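PDB 3CIT: sensor histidine kinase from Pseudomonas syringae pv. tomato, which probably acts as a phosphorelay sensor kinase of a two-component system, the crystallised piece being its GAF domain. Local coordinates for residues V18-E23 with L37-A42; A11-L16 with C41-M46; E30-C35 with A143-N148; L102-R105 with S111-T114. One frame throughout, in Å; residues are numbered along the deposited sequence.

Contact 1: residues V18-E23 with L37-A42. With SO4 (sulfate ion), chain C.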
loop_
_atom_site.group_PDB
_atom_site.type_symbol
_atom_site.label_atom_id
_atom_site.label_comp_id
_atom_site.label_asym_id
_atom_site.label_seq_id
_atom_site.Cartn_x
_atom_site.Cartn_y
_atom_site.Cartn_z
ATOM N N VAL A 18 -0.860 -15.739 10.506
ATOM C CA VAL A 18 -0.945 -17.171 10.241
ATOM C C VAL A 18 -2.054 -17.803 11.065
ATOM O O VAL A 18 -2.922 -18.491 10.517
ATOM C CB VAL A 18 0.424 -17.870 10.395
ATOM C CG1 VAL A 18 0.288 -19.431 10.340
ATOM C CG2 VAL A 18 1.406 -17.345 9.305
ATOM N N ASP A 19 -2.081 -17.535 12.363
ATOM C CA ASP A 19 -3.064 -18.161 13.223
ATOM C C ASP A 19 -4.494 -17.734 12.874
ATOM O O ASP A 19 -5.394 -18.579 12.785
ATOM C CB ASP A 19 -2.765 -17.863 14.690
ATOM C CG ASP A 19 -1.519 -18.575 15.184
ATOM O OD1 ASP A 19 -0.938 -19.370 14.411
ATOM O OD2 ASP A 19 -1.126 -18.366 16.354
ATOM N N THR A 20 -4.710 -16.439 12.670
ATOM C CA THR A 20 -6.063 -15.960 12.348
ATOM C C THR A 20 -6.472 -16.348 10.913
ATOM O O THR A 20 -7.616 -16.737 10.643
ATOM C CB THR A 20 -6.198 -14.453 12.566
ATOM O OG1 THR A 20 -5.646 -14.093 13.841
ATOM C CG2 THR A 20 -7.704 -14.017 12.515
ATOM N N GLY A 21 -5.530 -16.284 9.995
ATOM C CA GLY A 21 -5.802 -16.681 8.635
ATOM C C GLY A 21 -6.188 -18.145 8.536
ATOM O O GLY A 21 -7.047 -18.488 7.719
ATOM N N GLN A 22 -5.577 -18.993 9.361
ATOM C CA GLN A 22 -5.884 -20.432 9.396
ATOM C C GLN A 22 -7.295 -20.625 9.931
ATOM O O GLN A 22 -8.071 -21.450 9.422
ATOM C CB GLN A 22 -4.867 -21.234 10.278
ATOM C CG GLN A 22 -3.581 -21.738 9.538
ATOM C CD GLN A 22 -2.380 -22.125 10.465
ATOM O OE1 GLN A 22 -2.486 -22.126 11.706
ATOM N NE2 GLN A 22 -1.228 -22.456 9.839
ATOM N N GLU A 23 -7.628 -19.871 10.966
ATOM C CA GLU A 23 -8.914 -20.018 11.628
ATOM C C GLU A 23 -10.090 -19.511 10.837
ATOM O O GLU A 23 -11.170 -20.077 10.942
ATOM C CB GLU A 23 -8.871 -19.318 12.961
ATOM C CG GLU A 23 -7.944 -20.036 13.865
ATOM C CD GLU A 23 -7.910 -19.434 15.217
ATOM O OE1 GLU A 23 -6.841 -18.874 15.568
ATOM O OE2 GLU A 23 -8.950 -19.546 15.912
ATOM N N LEU A 37 -12.222 -8.828 14.430
ATOM C CA LEU A 37 -12.333 -7.557 15.140
ATOM C C LEU A 37 -11.697 -7.623 16.539
ATOM O O LEU A 37 -10.885 -6.751 16.904
ATOM C CB LEU A 37 -13.798 -7.125 15.211
ATOM C CG LEU A 37 -14.079 -5.797 15.845
ATOM C CD1 LEU A 37 -13.405 -4.654 15.115
ATOM C CD2 LEU A 37 -15.617 -5.660 15.880
ATOM N N GLN A 38 -12.018 -8.661 17.301
ATOM C CA GLN A 38 -11.483 -8.816 18.641
ATOM C C GLN A 38 -9.965 -8.899 18.638
ATOM O O GLN A 38 -9.273 -8.227 19.441
ATOM C CB GLN A 38 -12.070 -10.065 19.319
ATOM C CG GLN A 38 -13.547 -9.879 19.652
ATOM C CD GLN A 38 -14.169 -11.081 20.346
ATOM O OE1 GLN A 38 -13.611 -12.189 20.339
ATOM N NE2 GLN A 38 -15.344 -10.877 20.907
ATOM N N ARG A 39 -9.426 -9.721 17.746
ATOM C CA ARG A 39 -7.963 -9.876 17.677
ATOM C C ARG A 39 -7.245 -8.610 17.224
ATOM O O ARG A 39 -6.163 -8.297 17.732
ATOM C CB ARG A 39 -7.600 -11.045 16.769
ATOM C CG ARG A 39 -7.961 -12.350 17.428
ATOM C CD ARG A 39 -7.368 -13.513 16.747
ATOM N NE ARG A 39 -7.781 -14.750 17.372
ATOM C CZ ARG A 39 -7.333 -15.935 17.001
ATOM N NH1 ARG A 39 -6.440 -16.036 16.019
ATOM N NH2 ARG A 39 -7.750 -17.011 17.639
ATOM N N ALA A 40 -7.837 -7.898 16.257
ATOM C CA ALA A 40 -7.282 -6.661 15.758
ATOM C C ALA A 40 -7.268 -5.609 16.867
ATOM O O ALA A 40 -6.242 -4.984 17.109
ATOM C CB ALA A 40 -8.072 -6.156 14.486
ATOM N N CYS A 41 -8.387 -5.426 17.564
ATOM C CA CYS A 41 -8.418 -4.502 18.697
ATOM C C CYS A 41 -7.362 -4.835 19.759
ATOM O O CYS A 41 -6.637 -3.939 20.198
ATOM C CB CYS A 41 -9.826 -4.428 19.315
ATOM S SG CYS A 41 -11.025 -3.623 18.245
ATOM N N ALA A 42 -7.251 -6.100 20.146
ATOM C CA ALA A 42 -6.303 -6.521 21.159
ATOM C C ALA A 42 -4.871 -6.274 20.716
ATOM O O ALA A 42 -4.025 -5.847 21.518
ATOM C CB ALA A 42 -6.506 -8.033 21.536
HETATM S S SO4 C . -8.997 -15.649 21.033
HETATM O O1 SO4 C . -9.340 -16.868 20.307
HETATM O O2 SO4 C . -8.443 -14.643 20.136
HETATM O O3 SO4 C . -10.201 -15.110 21.658
HETATM O O4 SO4 C . -8.011 -15.973 22.063
#
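R39 reaches across from helix 29-43 to meet T20 and E23 on helix 3-26; segments 18-23 and 37-42 run antiparallel (171°), their axes coming within 11.8 Å. Its CB points at the partner helix, and the chain runs out extended from CG to NE, with CG and CD brushing the sulfate ion. CD also passes T20 OG1 at 3.4 Å. NE turns to the sulfate, donating to its O2 at 2.8 Å, while NH2 gives a straighter bond to O1. On the other edge NH1 donates to T20 OG1 at 3.0 Å, close to the guanidinium plane; that hydroxyl is also bonded to the backbone O of L16, one turn back. NH1 and NH2 converge on the single oxygen E23 OE1, each 2.9 Å away. They come from the same face of the carboxylate, whose plane is turned 65° from the guanidinium. Each of the three guanidinium nitrogens has an acceptor, which should fix its rotation. The sulfate, probably from the crystallisation liquor, and E23 would both help to balance the positive charge. This is an interhelical salt bridge across the antiparallel helical hairpin formed by the first two helices of the GAF domain.

Contact 2: residues A11-L16 with C41-M46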
loop_
_atom_site.group_PDB
_atom_site.type_symbol
_atom_site.label_atom_id
_atom_site.label_comp_id
_atom_site.label_asym_id
_atom_site.label_seq_id
_atom_site.Cartn_x
_atom_site.Cartn_y
_atom_site.Cartn_z
ATOM N N ALA A 11 7.644 -11.628 14.972
ATOM C CA ALA A 11 7.053 -12.935 15.314
ATOM C C ALA A 11 5.581 -12.804 15.725
ATOM O O ALA A 11 4.735 -13.592 15.270
ATOM C CB ALA A 11 7.897 -13.661 16.422
ATOM N N ALA A 12 5.251 -11.792 16.535
ATOM C CA ALA A 12 3.857 -11.540 16.985
ATOM C C ALA A 12 2.902 -11.195 15.833
ATOM O O ALA A 12 1.738 -11.662 15.793
ATOM C CB ALA A 12 3.826 -10.422 18.038
ATOM N N ARG A 13 3.397 -10.400 14.882
ATOM C CA ARG A 13 2.642 -10.057 13.652
ATOM C C ARG A 13 2.393 -11.290 12.804
ATOM O O ARG A 13 1.269 -11.522 12.346
ATOM C CB ARG A 13 3.397 -9.016 12.833
ATOM C CG ARG A 13 3.477 -7.673 13.513
ATOM C CD ARG A 13 4.521 -6.738 12.906
ATOM N NE ARG A 13 4.644 -5.595 13.802
ATOM C CZ ARG A 13 5.751 -4.973 14.170
ATOM N NH1 ARG A 13 6.915 -5.215 13.607
ATOM N NH2 ARG A 13 5.652 -3.996 15.052
ATOM N N LEU A 14 3.430 -12.119 12.642
ATOM C CA LEU A 14 3.275 -13.380 11.909
ATOM C C LEU A 14 2.298 -14.338 12.592
ATOM O O LEU A 14 1.476 -14.961 11.927
ATOM C CB LEU A 14 4.629 -14.040 11.678
ATOM C CG LEU A 14 5.487 -13.276 10.646
ATOM C CD1 LEU A 14 6.941 -13.755 10.723
ATOM C CD2 LEU A 14 4.975 -13.491 9.249
ATOM N N ARG A 15 2.381 -14.462 13.911
ATOM C CA ARG A 15 1.429 -15.309 14.638
ATOM C C ARG A 15 0.007 -14.847 14.391
ATOM O O ARG A 15 -0.867 -15.663 14.136
ATOM C CB ARG A 15 1.714 -15.313 16.135
ATOM C CG ARG A 15 2.972 -15.995 16.531
ATOM C CD ARG A 15 2.954 -16.303 18.057
ATOM N NE ARG A 15 3.117 -15.094 18.883
ATOM C CZ ARG A 15 4.287 -14.509 19.168
ATOM N NH1 ARG A 15 5.439 -14.990 18.707
ATOM N NH2 ARG A 15 4.310 -13.436 19.946
ATOM N N LEU A 16 -0.229 -13.542 14.492
ATOM C CA LEU A 16 -1.562 -12.951 14.291
ATOM C C LEU A 16 -2.105 -13.351 12.918
ATOM O O LEU A 16 -3.246 -13.829 12.785
ATOM C CB LEU A 16 -1.520 -11.413 14.403
ATOM C CG LEU A 16 -2.808 -10.613 14.077
ATOM C CD1 LEU A 16 -3.848 -10.733 15.225
ATOM C CD2 LEU A 16 -2.520 -9.154 13.741
ATOM N N CYS A 41 -8.387 -5.426 17.564
ATOM C CA CYS A 41 -8.418 -4.502 18.697
ATOM C C CYS A 41 -7.362 -4.835 19.759
ATOM O O CYS A 41 -6.637 -3.939 20.198
ATOM C CB CYS A 41 -9.826 -4.428 19.315
ATOM S SG CYS A 41 -11.025 -3.623 18.245
ATOM N N ALA A 42 -7.251 -6.100 20.146
ATOM C CA ALA A 42 -6.303 -6.521 21.159
ATOM C C ALA A 42 -4.871 -6.274 20.716
ATOM O O ALA A 42 -4.025 -5.847 21.518
ATOM C CB ALA A 42 -6.506 -8.033 21.536
ATOM N N PHE A 43 -4.618 -6.528 19.437
ATOM C CA PHE A 43 -3.259 -6.504 18.883
ATOM C C PHE A 43 -2.609 -5.138 19.050
ATOM O O PHE A 43 -1.435 -5.042 19.351
ATOM C CB PHE A 43 -3.237 -6.933 17.418
ATOM C CG PHE A 43 -1.845 -7.243 16.923
ATOM C CD1 PHE A 43 -1.180 -8.377 17.365
ATOM C CD2 PHE A 43 -1.188 -6.391 16.057
ATOM C CE1 PHE A 43 0.139 -8.657 16.931
ATOM C CE2 PHE A 43 0.133 -6.692 15.628
ATOM C CZ PHE A 43 0.766 -7.800 16.078
ATOM N N VAL A 44 -3.405 -4.086 18.909
ATOM C CA VAL A 44 -2.903 -2.713 19.014
ATOM C C VAL A 44 -3.451 -1.961 20.232
ATOM O O VAL A 44 -3.334 -0.740 20.305
ATOM C CB VAL A 44 -3.128 -1.904 17.696
ATOM C CG1 VAL A 44 -2.185 -2.402 16.564
ATOM C CG2 VAL A 44 -4.607 -1.896 17.289
ATOM N N ALA A 45 -4.027 -2.705 21.170
ATOM C CA ALA A 45 -4.521 -2.189 22.432
ATOM C C ALA A 45 -5.511 -1.035 22.192
ATOM O O ALA A 45 -5.444 -0.011 22.856
ATOM C CB ALA A 45 -3.330 -1.730 23.304
HETATM N N MSE A 46 -6.410 -1.210 21.234
HETATM C CA MSE A 46 -7.478 -0.228 20.994
HETATM C C MSE A 46 -8.791 -0.807 21.523
HETATM O O MSE A 46 -9.137 -1.936 21.201
HETATM C CB MSE A 46 -7.513 0.138 19.499
HETATM C CG MSE A 46 -6.192 0.865 19.110
HETATM SE SE MSE A 46 -6.102 1.529 17.278
HETATM C CE MSE A 46 -7.431 2.957 17.296
#
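F43 is the residue through which the end of helix 29-43 meets A12, R13 and L16 on helix 3-26. Coming along from C41, the backbone is still helical, and at F43 the side chain leaves toward the other helix. With CG anti to the backbone N (chi1 -166°), the ring is carried out from its own helix to the side of helix 3-26. L16 lies over one face: its CD2 sits 3.8 Å from the ring centroid and 11° off the normal, a CH-pi contact nearly centred on the ring. At the far end, CZ meets R13 CG at 3.7 Å, and this methylene comes to the ring edge. A12 adds its CB, 4.2 Å from F43 CE1, with its backbone O nearer to the same carbon. No hydrogen bond crosses here. V44 is the first residue to leave helical angles, and A45 follows with positive phi as the C-prime residue of a Schellman motif: M46 N bonds to C41 O at 2.9 Å, and A45 N to A42 O. M46, a selenomethionine, then leads the chain away toward the sheet. Helix 128-156 lies alongside, where L134 touches L16 and V44, and D130 touches F43 and pairs with R13 NE. V44 and M46 both rest on L117 of strand 111-119, while R13 packs on L14 of the second subunit.

Contact 3: residues E30-C35 with A143-N148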
loop_
_atom_site.group_PDB
_atom_site.type_symbol
_atom_site.label_atom_id
_atom_site.label_comp_id
_atom_site.label_asym_id
_atom_site.label_seq_id
_atom_site.Cartn_x
_atom_site.Cartn_y
_atom_site.Cartn_z
ATOM N N GLU A 30 -20.323 -14.922 10.810
ATOM C CA GLU A 30 -20.452 -14.102 12.017
ATOM C C GLU A 30 -19.270 -14.309 12.945
ATOM O O GLU A 30 -18.753 -13.335 13.528
ATOM C CB GLU A 30 -21.764 -14.333 12.783
ATOM C CG GLU A 30 -22.267 -13.012 13.387
ATOM C CD GLU A 30 -23.065 -13.130 14.689
ATOM O OE1 GLU A 30 -23.632 -14.206 14.985
ATOM O OE2 GLU A 30 -23.109 -12.087 15.411
ATOM N N ALA A 31 -18.842 -15.569 13.063
ATOM C CA ALA A 31 -17.675 -15.912 13.870
ATOM C C ALA A 31 -16.401 -15.316 13.287
ATOM O O ALA A 31 -15.537 -14.853 14.041
ATOM C CB ALA A 31 -17.539 -17.425 13.999
HETATM N N MSE A 32 -16.263 -15.339 11.961
HETATM C CA MSE A 32 -15.083 -14.708 11.316
HETATM C C MSE A 32 -14.966 -13.234 11.669
HETATM O O MSE A 32 -13.883 -12.741 12.004
HETATM C CB MSE A 32 -15.151 -14.788 9.791
HETATM C CG MSE A 32 -15.190 -16.168 9.232
HETATM SE SE MSE A 32 -14.827 -16.035 7.328
HETATM C CE MSE A 32 -16.200 -14.898 6.704
ATOM N N ARG A 33 -16.097 -12.533 11.612
ATOM C CA ARG A 33 -16.109 -11.097 11.847
ATOM C C ARG A 33 -15.719 -10.754 13.286
ATOM O O ARG A 33 -14.866 -9.918 13.511
ATOM C CB ARG A 33 -17.486 -10.536 11.545
ATOM C CG ARG A 33 -17.908 -10.662 10.104
ATOM C CD ARG A 33 -19.329 -10.173 9.950
ATOM N NE ARG A 33 -19.655 -9.991 8.546
ATOM C CZ ARG A 33 -20.533 -10.718 7.878
ATOM N NH1 ARG A 33 -21.221 -11.675 8.481
ATOM N NH2 ARG A 33 -20.720 -10.490 6.578
ATOM N N LYS A 34 -16.331 -11.425 14.247
ATOM C CA LYS A 34 -15.994 -11.219 15.662
ATOM C C LYS A 34 -14.555 -11.573 15.972
ATOM O O LYS A 34 -13.923 -10.898 16.754
ATOM C CB LYS A 34 -16.877 -12.062 16.563
ATOM C CG LYS A 34 -18.261 -11.548 16.711
ATOM C CD LYS A 34 -19.085 -12.548 17.523
ATOM C CE LYS A 34 -20.500 -12.073 17.727
ATOM N NZ LYS A 34 -21.382 -13.213 18.078
ATOM N N CYS A 35 -14.040 -12.628 15.362
ATOM C CA CYS A 35 -12.672 -13.077 15.634
ATOM C C CYS A 35 -11.664 -12.028 15.180
ATOM O O CYS A 35 -10.769 -11.646 15.932
ATOM C CB CYS A 35 -12.414 -14.404 14.922
ATOM S SG CYS A 35 -10.717 -15.037 14.999
ATOM N N ALA A 143 -11.607 -11.481 1.682
ATOM C CA ALA A 143 -11.647 -12.529 0.673
ATOM C C ALA A 143 -12.659 -13.601 1.037
ATOM O O ALA A 143 -13.396 -14.116 0.184
ATOM C CB ALA A 143 -10.231 -13.160 0.465
ATOM N N HIS A 144 -12.670 -13.939 2.315
ATOM C CA HIS A 144 -13.533 -14.980 2.854
ATOM C C HIS A 144 -14.996 -14.535 2.956
ATOM O O HIS A 144 -15.900 -15.305 2.646
ATOM C CB HIS A 144 -12.985 -15.443 4.215
ATOM C CG HIS A 144 -11.688 -16.182 4.101
ATOM N ND1 HIS A 144 -11.553 -17.326 3.336
ATOM C CD2 HIS A 144 -10.464 -15.935 4.623
ATOM C CE1 HIS A 144 -10.299 -17.736 3.377
ATOM N NE2 HIS A 144 -9.618 -16.915 4.159
ATOM N N LEU A 145 -15.223 -13.296 3.374
ATOM C CA LEU A 145 -16.577 -12.737 3.425
ATOM C C LEU A 145 -17.163 -12.617 2.017
ATOM O O LEU A 145 -18.339 -12.907 1.789
ATOM C CB LEU A 145 -16.592 -11.376 4.113
ATOM C CG LEU A 145 -16.385 -11.351 5.635
ATOM C CD1 LEU A 145 -16.351 -9.910 6.132
ATOM C CD2 LEU A 145 -17.499 -12.177 6.347
ATOM N N GLU A 146 -16.333 -12.199 1.072
ATOM C CA GLU A 146 -16.763 -12.079 -0.316
ATOM C C GLU A 146 -17.095 -13.433 -0.915
ATOM O O GLU A 146 -18.128 -13.594 -1.561
ATOM C CB GLU A 146 -15.696 -11.376 -1.139
ATOM C CG GLU A 146 -16.072 -11.247 -2.588
ATOM C CD GLU A 146 -15.017 -10.585 -3.378
ATOM O OE1 GLU A 146 -13.946 -11.208 -3.557
ATOM O OE2 GLU A 146 -15.235 -9.421 -3.768
ATOM N N ASN A 147 -16.242 -14.422 -0.663
ATOM C CA ASN A 147 -16.539 -15.785 -1.076
ATOM C C ASN A 147 -17.930 -16.220 -0.606
ATOM O O ASN A 147 -18.762 -16.628 -1.421
ATOM C CB ASN A 147 -15.452 -16.748 -0.573
ATOM C CG ASN A 147 -15.589 -18.135 -1.167
ATOM O OD1 ASN A 147 -16.082 -19.035 -0.499
ATOM N ND2 ASN A 147 -15.188 -18.304 -2.428
ATOM N N ASN A 148 -18.189 -16.100 0.693
ATOM C CA ASN A 148 -19.506 -16.442 1.268
ATOM C C ASN A 148 -20.672 -15.721 0.610
ATOM O O ASN A 148 -21.698 -16.350 0.256
ATOM C CB ASN A 148 -19.513 -16.143 2.766
ATOM C CG ASN A 148 -20.883 -16.338 3.399
ATOM O OD1 ASN A 148 -21.607 -15.366 3.674
ATOM N ND2 ASN A 148 -21.257 -17.599 3.622
#
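In the helical layer of this GAF domain, helix 29-43 packs antiparallel against the C-terminal helix 128-156, and here M32 and R33 of the first meet H144 and L145 of the second. The axes of segments 30-35 and 143-148 come within 10.8 Å, at 162°. M32, modelled as selenomethionine, sets out toward the other helix; its chain bends at chi3 (-59°), setting SE beside H144 CB at 3.7 Å and turning the methyl toward L145. SE lies obliquely to the H144 ring, 5.4 Å from its centroid. M32 and L145 lie alongside one another, pointing opposite ways, an apolar overlap whose methyl-to-methyl spacing is doubtful in the model. L24 of helix 3-26 touches both M32 and H144. On another side of helix 128-156, N147 meets its counterpart N147 in the second subunit, so this helix also lies against the second subunit. R33 starts out to one side, but its extended chain brings the tip back to L145, while NE forms a salt bridge with E53 on strand 48-53. L145 CD2 lies over one face of that guanidinium, toward its rim and 3.6 Å from R33 NH2.

Contact 4: residues L102-R105 with S111-T114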
loop_
_atom_site.group_PDB
_atom_site.type_symbol
_atom_site.label_atom_id
_atom_site.label_comp_id
_atom_site.label_asym_id
_atom_site.label_seq_id
_atom_site.Cartn_x
_atom_site.Cartn_y
_atom_site.Cartn_z
ATOM N N LEU A 102 -9.363 0.327 8.113
ATOM C CA LEU A 102 -8.733 -0.694 7.274
ATOM C C LEU A 102 -9.793 -1.216 6.282
ATOM O O LEU A 102 -10.683 -1.968 6.655
ATOM C CB LEU A 102 -8.180 -1.843 8.121
ATOM C CG LEU A 102 -7.337 -1.384 9.330
ATOM C CD1 LEU A 102 -7.233 -2.396 10.438
ATOM C CD2 LEU A 102 -5.944 -0.922 8.800
ATOM N N PRO A 103 -9.692 -0.821 5.021
ATOM C CA PRO A 103 -10.654 -1.237 4.042
ATOM C C PRO A 103 -10.663 -2.731 3.790
ATOM O O PRO A 103 -9.617 -3.403 3.874
ATOM C CB PRO A 103 -10.205 -0.520 2.756
ATOM C CG PRO A 103 -9.329 0.546 3.177
ATOM C CD PRO A 103 -8.686 0.096 4.441
ATOM N N LEU A 104 -11.845 -3.227 3.468
ATOM C CA LEU A 104 -12.036 -4.578 2.970
ATOM C C LEU A 104 -12.233 -4.539 1.461
ATOM O O LEU A 104 -13.143 -3.909 0.957
ATOM C CB LEU A 104 -13.260 -5.238 3.622
ATOM C CG LEU A 104 -13.087 -5.890 4.995
ATOM C CD1 LEU A 104 -12.826 -4.884 6.065
ATOM C CD2 LEU A 104 -14.335 -6.763 5.318
ATOM N N ARG A 105 -11.357 -5.232 0.745
ATOM C CA ARG A 105 -11.437 -5.316 -0.698
ATOM C C ARG A 105 -11.155 -6.743 -1.114
ATOM O O ARG A 105 -10.142 -7.322 -0.699
ATOM C CB ARG A 105 -10.437 -4.359 -1.324
ATOM C CG ARG A 105 -10.551 -4.296 -2.832
ATOM C CD ARG A 105 -9.591 -3.272 -3.427
ATOM N NE ARG A 105 -9.866 -1.902 -2.979
ATOM C CZ ARG A 105 -10.637 -1.032 -3.642
ATOM N NH1 ARG A 105 -11.206 -1.372 -4.780
ATOM N NH2 ARG A 105 -10.827 0.198 -3.179
ATOM N N SER A 111 -13.989 -1.269 -2.577
ATOM C CA SER A 111 -14.028 -1.747 -1.188
ATOM C C SER A 111 -15.495 -1.919 -0.811
ATOM O O SER A 111 -16.303 -1.025 -1.107
ATOM C CB SER A 111 -13.356 -0.732 -0.272
ATOM O OG SER A 111 -13.522 -1.084 1.102
ATOM N N PHE A 112 -15.831 -3.016 -0.140
ATOM C CA PHE A 112 -17.190 -3.285 0.346
ATOM C C PHE A 112 -17.350 -3.190 1.863
ATOM O O PHE A 112 -18.381 -3.559 2.417
ATOM C CB PHE A 112 -17.654 -4.657 -0.137
ATOM C CG PHE A 112 -16.873 -5.829 0.428
ATOM C CD1 PHE A 112 -17.203 -6.387 1.645
ATOM C CD2 PHE A 112 -15.851 -6.404 -0.298
ATOM C CE1 PHE A 112 -16.510 -7.516 2.132
ATOM C CE2 PHE A 112 -15.159 -7.522 0.178
ATOM C CZ PHE A 112 -15.464 -8.048 1.403
ATOM N N GLY A 113 -16.333 -2.714 2.554
ATOM C CA GLY A 113 -16.439 -2.545 3.988
ATOM C C GLY A 113 -15.173 -1.969 4.554
ATOM O O GLY A 113 -14.220 -1.723 3.809
ATOM N N THR A 114 -15.201 -1.712 5.858
ATOM C CA THR A 114 -14.073 -1.166 6.595
ATOM C C THR A 114 -14.049 -1.759 7.969
ATOM O O THR A 114 -15.082 -1.788 8.648
ATOM C CB THR A 114 -14.149 0.364 6.855
ATOM O OG1 THR A 114 -14.791 1.000 5.760
ATOM C CG2 THR A 114 -12.755 0.859 7.032
#
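S111 puts its OG anti to the backbone N (chi1 173°), and this brings the hydroxyl to the carbonyl oxygen of L104. F112 instead has its CG wedged between its own N and carbonyl carbon (chi1 65°), which folds the ring back over the opposing strand. The two strands, 98-105 and 111-119, are the arms of an antiparallel hairpin. L104 N donates to G113 O at 2.8 Å, nearly straight at 174°. L104 O then takes two donors: S111 OG at 2.9 Å, from above the carbonyl plane, and F112 N at 3.0 Å. L104 O also lies over a face of the F112 ring, and L104 CD2 touches F112 CE1 at 3.9 Å; A142 of helix 128-156 touches both of these side chains. R105 bends at chi3, laying its guanidinium with one face against S111 N, 3.5 Å from CZ, while NH2 bonds to the backbone O of A83. Further along, P103 and T114 are a non-hydrogen-bonded pair, so the polar bonds between these segments come through L104, whose N and O are both engaged; the double hold on its carbonyl ties S111 and F112 to the first strand.

How the contacts relate
Contacts 1 and 2 are neighbours, centres 8 Å apart, on the same pair of helices, 3-26 and 29-43, and they touch where R39 CB meets L16 CD1. Contact 3 also uses helix 29-43 and brings in helix 128-156; it meets contact 1 where T20 packs on C35. Along the chain it crosses both, since 30-35 lies between their segments and 143-148 comes after them. Contact 4, in the sheet, is nested inside the loop that contact 3 closes, and L145 and E146 rest on L104 and F112. Together the four run from the outer helix to the antiparallel sheet; the helical contacts border the second subunit, and contact 4 reaches it through R105.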